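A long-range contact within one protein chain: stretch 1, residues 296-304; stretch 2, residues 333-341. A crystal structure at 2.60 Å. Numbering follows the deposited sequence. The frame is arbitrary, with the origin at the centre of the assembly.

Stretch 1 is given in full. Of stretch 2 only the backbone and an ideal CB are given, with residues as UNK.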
# COMPACT_ATOMS: atom_id res chain seq x y z
N PHE A 296 -34.11 -4.92 31.40
CA PHE A 296 -33.63 -6.01 30.50
C PHE A 296 -32.64 -6.98 31.16
O PHE A 296 -32.83 -8.19 31.10
CB PHE A 296 -32.98 -5.40 29.25
CG PHE A 296 -32.69 -6.38 28.13
CD1 PHE A 296 -33.71 -6.86 27.33
CD2 PHE A 296 -31.38 -6.76 27.84
CE1 PHE A 296 -33.45 -7.74 26.28
CE2 PHE A 296 -31.10 -7.64 26.79
CZ PHE A 296 -32.14 -8.13 26.02
N GLN A 297 -31.61 -6.44 31.80
CA GLN A 297 -30.57 -7.26 32.46
C GLN A 297 -31.07 -8.03 33.70
O GLN A 297 -30.60 -9.15 33.95
CB GLN A 297 -29.34 -6.41 32.79
CG GLN A 297 -29.54 -5.42 33.93
CD GLN A 297 -28.52 -4.30 33.96
OE1 GLN A 297 -27.57 -4.26 33.17
NE2 GLN A 297 -28.74 -3.36 34.87
N ASP A 298 -31.98 -7.44 34.48
CA ASP A 298 -32.61 -8.13 35.63
C ASP A 298 -33.59 -9.23 35.17
O ASP A 298 -33.66 -10.29 35.80
CB ASP A 298 -33.26 -7.13 36.62
CG ASP A 298 -32.22 -6.37 37.48
OD1 ASP A 298 -30.99 -6.50 37.28
OD2 ASP A 298 -32.65 -5.63 38.39
N GLN A 299 -34.32 -9.00 34.08
CA GLN A 299 -35.24 -10.02 33.50
C GLN A 299 -34.52 -11.27 32.98
O GLN A 299 -35.04 -12.37 33.11
CB GLN A 299 -36.11 -9.43 32.38
CG GLN A 299 -37.26 -8.57 32.87
CD GLN A 299 -38.18 -8.07 31.76
OE1 GLN A 299 -37.97 -8.35 30.57
NE2 GLN A 299 -39.22 -7.34 32.14
N LEU A 300 -33.34 -11.10 32.39
CA LEU A 300 -32.52 -12.24 31.91
C LEU A 300 -31.58 -12.83 32.98
O LEU A 300 -30.91 -13.83 32.72
CB LEU A 300 -31.68 -11.83 30.69
CG LEU A 300 -32.45 -11.27 29.49
CD1 LEU A 300 -31.47 -10.80 28.43
CD2 LEU A 300 -33.40 -12.31 28.92
N LYS A 301 -31.54 -12.22 34.17
CA LYS A 301 -30.72 -12.66 35.32
C LYS A 301 -29.22 -12.67 35.00
O LYS A 301 -28.55 -13.70 35.18
CB LYS A 301 -31.22 -14.02 35.87
CG LYS A 301 -32.63 -14.01 36.44
CD LYS A 301 -32.97 -15.36 37.07
CE LYS A 301 -34.20 -15.29 37.96
NZ LYS A 301 -35.44 -14.94 37.21
N VAL A 302 -28.72 -11.52 34.52
CA VAL A 302 -27.29 -11.32 34.15
C VAL A 302 -26.58 -10.11 34.81
O VAL A 302 -25.51 -9.70 34.35
CB VAL A 302 -27.10 -11.29 32.60
CG1 VAL A 302 -27.70 -12.54 31.97
CG2 VAL A 302 -27.70 -10.04 31.98
N GLY A 303 -27.18 -9.53 35.86
CA GLY A 303 -26.56 -8.45 36.64
C GLY A 303 -26.32 -7.09 36.01
O GLY A 303 -27.01 -6.13 36.34
N GLU A 304 -25.28 -7.02 35.16
CA GLU A 304 -24.86 -5.81 34.41
C GLU A 304 -24.75 -6.11 32.94
O GLU A 304 -24.21 -7.15 32.57
CB GLU A 304 -23.47 -5.33 34.80
CG GLU A 304 -23.36 -4.35 35.95
CD GLU A 304 -21.94 -3.80 36.10
OE1 GLU A 304 -20.98 -4.34 35.48
OE2 GLU A 304 -21.77 -2.83 36.87
N UNK A 333 -26.11 -12.13 47.09
CA UNK A 333 -27.34 -12.87 46.82
C UNK A 333 -28.13 -12.48 45.59
O UNK A 333 -29.36 -12.48 45.63
CB UNK A 333 -28.26 -12.73 48.03
N UNK A 334 -27.43 -12.14 44.50
CA UNK A 334 -28.11 -11.79 43.26
C UNK A 334 -28.57 -13.10 42.62
O UNK A 334 -27.79 -14.05 42.50
CB UNK A 334 -27.20 -10.99 42.32
N UNK A 335 -29.83 -13.10 42.22
CA UNK A 335 -30.49 -14.27 41.64
C UNK A 335 -30.09 -14.43 40.14
O UNK A 335 -30.82 -14.02 39.24
CB UNK A 335 -32.01 -14.14 41.78
N UNK A 336 -28.91 -15.02 39.92
CA UNK A 336 -28.35 -15.27 38.55
C UNK A 336 -28.97 -16.42 37.77
O UNK A 336 -29.66 -17.26 38.34
CB UNK A 336 -26.85 -15.55 38.66
N UNK A 337 -28.70 -16.44 36.47
CA UNK A 337 -29.12 -17.53 35.55
C UNK A 337 -28.32 -18.79 35.92
O UNK A 337 -27.14 -18.69 36.27
CB UNK A 337 -28.89 -17.15 34.09
N UNK A 338 -28.96 -19.97 35.81
CA UNK A 338 -28.34 -21.26 36.18
C UNK A 338 -27.00 -21.47 35.49
O UNK A 338 -25.99 -21.69 36.16
CB UNK A 338 -29.28 -22.42 35.83
N UNK A 339 -26.98 -21.36 34.16
CA UNK A 339 -25.75 -21.58 33.40
C UNK A 339 -24.69 -20.47 33.60
O UNK A 339 -23.48 -20.77 33.56
CB UNK A 339 -26.09 -21.69 31.91
N UNK A 340 -25.11 -19.22 33.82
CA UNK A 340 -24.17 -18.12 34.09
C UNK A 340 -23.48 -18.33 35.42
O UNK A 340 -22.25 -18.25 35.50
CB UNK A 340 -24.89 -16.77 34.08
N UNK A 341 -24.28 -18.62 36.45
CA UNK A 341 -23.79 -18.88 37.82
C UNK A 341 -22.82 -20.07 37.89
O UNK A 341 -21.86 -20.03 38.66
CB UNK A 341 -24.97 -19.14 38.75

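In stretch 1, Lys301 leaves helical phi/psi just past a helix, in a Schellman motif with positive phi, and the second stretch packs around this turn.

Position 333 lies out of reach of stretch 1, so only its backbone speaks. A phi of 65° and psi of 38° favour glycine, though asparagine or aspartate can also adopt such angles. It is Gly333.

At 334 the CA-to-CB bond points toward stretch 1, yet the ideal CB has nothing of that stretch within 5.5 Å. A long side chain is needed to cross the gap, and what waits beyond it is polar: the carboxylate of Asp298 and the backbone N of Gly303. Arginine, lysine or tyrosine could reach toward the acid; a group that both donates and accepts would serve both sites. The residue is Tyr334, with chi1 at t. Its OH donates to Asp298 OD1 at 3.0 Å, with that oxygen at the ring's edge, and accepts a weak hydrogen bond from Gly303 N, 3.4 Å from Tyr334 OH. One hydroxyl thus ties the last helical turn to the loop that follows it.

Position 335 points sideways, its ideal CB 4.6 Å from Lys301 CE. The aliphatic part of that lysine offers a modest apolar surface, suited to valine, isoleucine, threonine or a longer flexible chain. Val335 lays its CG2 3.8 Å from Lys301 CE, while its backbone O lies 3.3 Å from Lys301 CG.

At 336 the CA-to-CB bond points away, with the ideal CB 4.3 Å from Lys301 O. A small residue would go little beyond the CB; an aromatic ring or long aliphatic chain could turn its end back toward the stretch 1 backbone. Phe336, with chi1 at m, brings its ring back: CD1 is 3.5 Å from Lys301 O and CE1 is 3.8 Å from Val302 C, both near the ring plane at its edge. Gly303 suits this packing, since an ideal CB there would lie a tight 3.3 Å from Phe336 CE1.

Position 337 directly precedes a helix, and its backbone N donates to Lys301 O at 3.0 Å. The CA-to-CB bond points sideways, the ideal CB lying 3.6 Å from Lys301 O. Serine, threonine, asparagine or aspartate would suit an N-cap. Asp337 fills it: OD1 accepts weak bonds from the backbone N of 339 at 2.8 Å and of 340 at 3.3 Å, capping the first turn.

Positions 338 and 339 are helical and out of reach, so many helix-compatible residues would do; an acid at 338 suits a helix N-terminus. They are Asp338 and Lys339.

At 340 the helix turns a CB toward stretch 1, 4.9 Å from Lys301 O and 5.5 Å from Val302 CG1. A medium apolar chain such as leucine, isoleucine or methionine would close the gap. Leu340 sets its CD2 4.0 Å from Val302 CG1 and 3.8 Å from Val302 CA.

Position 341, again out of reach, accepts many helix-compatible residues; it is Ser341.

Stretch 2, residues 333-341: GYVFDDKLS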
# COMPACT_ATOMS: atom_id res chain seq x y z
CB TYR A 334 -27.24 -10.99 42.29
CG TYR A 334 -28.01 -10.53 41.07
CD1 TYR A 334 -28.78 -9.36 41.08
CD2 TYR A 334 -27.98 -11.28 39.88
CE1 TYR A 334 -29.50 -8.95 39.95
CE2 TYR A 334 -28.69 -10.88 38.75
CZ TYR A 334 -29.44 -9.72 38.79
OH TYR A 334 -30.12 -9.35 37.65
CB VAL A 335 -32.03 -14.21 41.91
CG1 VAL A 335 -32.69 -12.92 41.36
CG2 VAL A 335 -32.72 -15.48 41.41
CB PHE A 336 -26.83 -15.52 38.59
CG PHE A 336 -26.01 -14.27 38.65
CD1 PHE A 336 -25.95 -13.42 37.56
CD2 PHE A 336 -25.27 -13.95 39.79
CE1 PHE A 336 -25.20 -12.26 37.59
CE2 PHE A 336 -24.52 -12.78 39.83
CZ PHE A 336 -24.47 -11.94 38.73
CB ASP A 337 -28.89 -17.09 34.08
CG ASP A 337 -29.11 -18.22 33.04
OD1 ASP A 337 -28.34 -19.21 33.03
OD2 ASP A 337 -30.00 -18.06 32.18
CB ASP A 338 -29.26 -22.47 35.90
CG ASP A 338 -30.46 -22.55 36.86
OD1 ASP A 338 -30.52 -21.81 37.86
OD2 ASP A 338 -31.36 -23.38 36.60
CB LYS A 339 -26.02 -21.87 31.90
CG LYS A 339 -24.77 -22.16 31.04
CD LYS A 339 -23.86 -23.29 31.58
CE LYS A 339 -22.44 -23.26 31.00
NZ LYS A 339 -22.34 -23.68 29.58
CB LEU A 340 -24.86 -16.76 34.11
CG LEU A 340 -24.00 -15.50 34.37
CD1 LEU A 340 -22.81 -15.40 33.42
CD2 LEU A 340 -24.85 -14.25 34.28
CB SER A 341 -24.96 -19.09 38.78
OG SER A 341 -24.50 -19.01 40.10
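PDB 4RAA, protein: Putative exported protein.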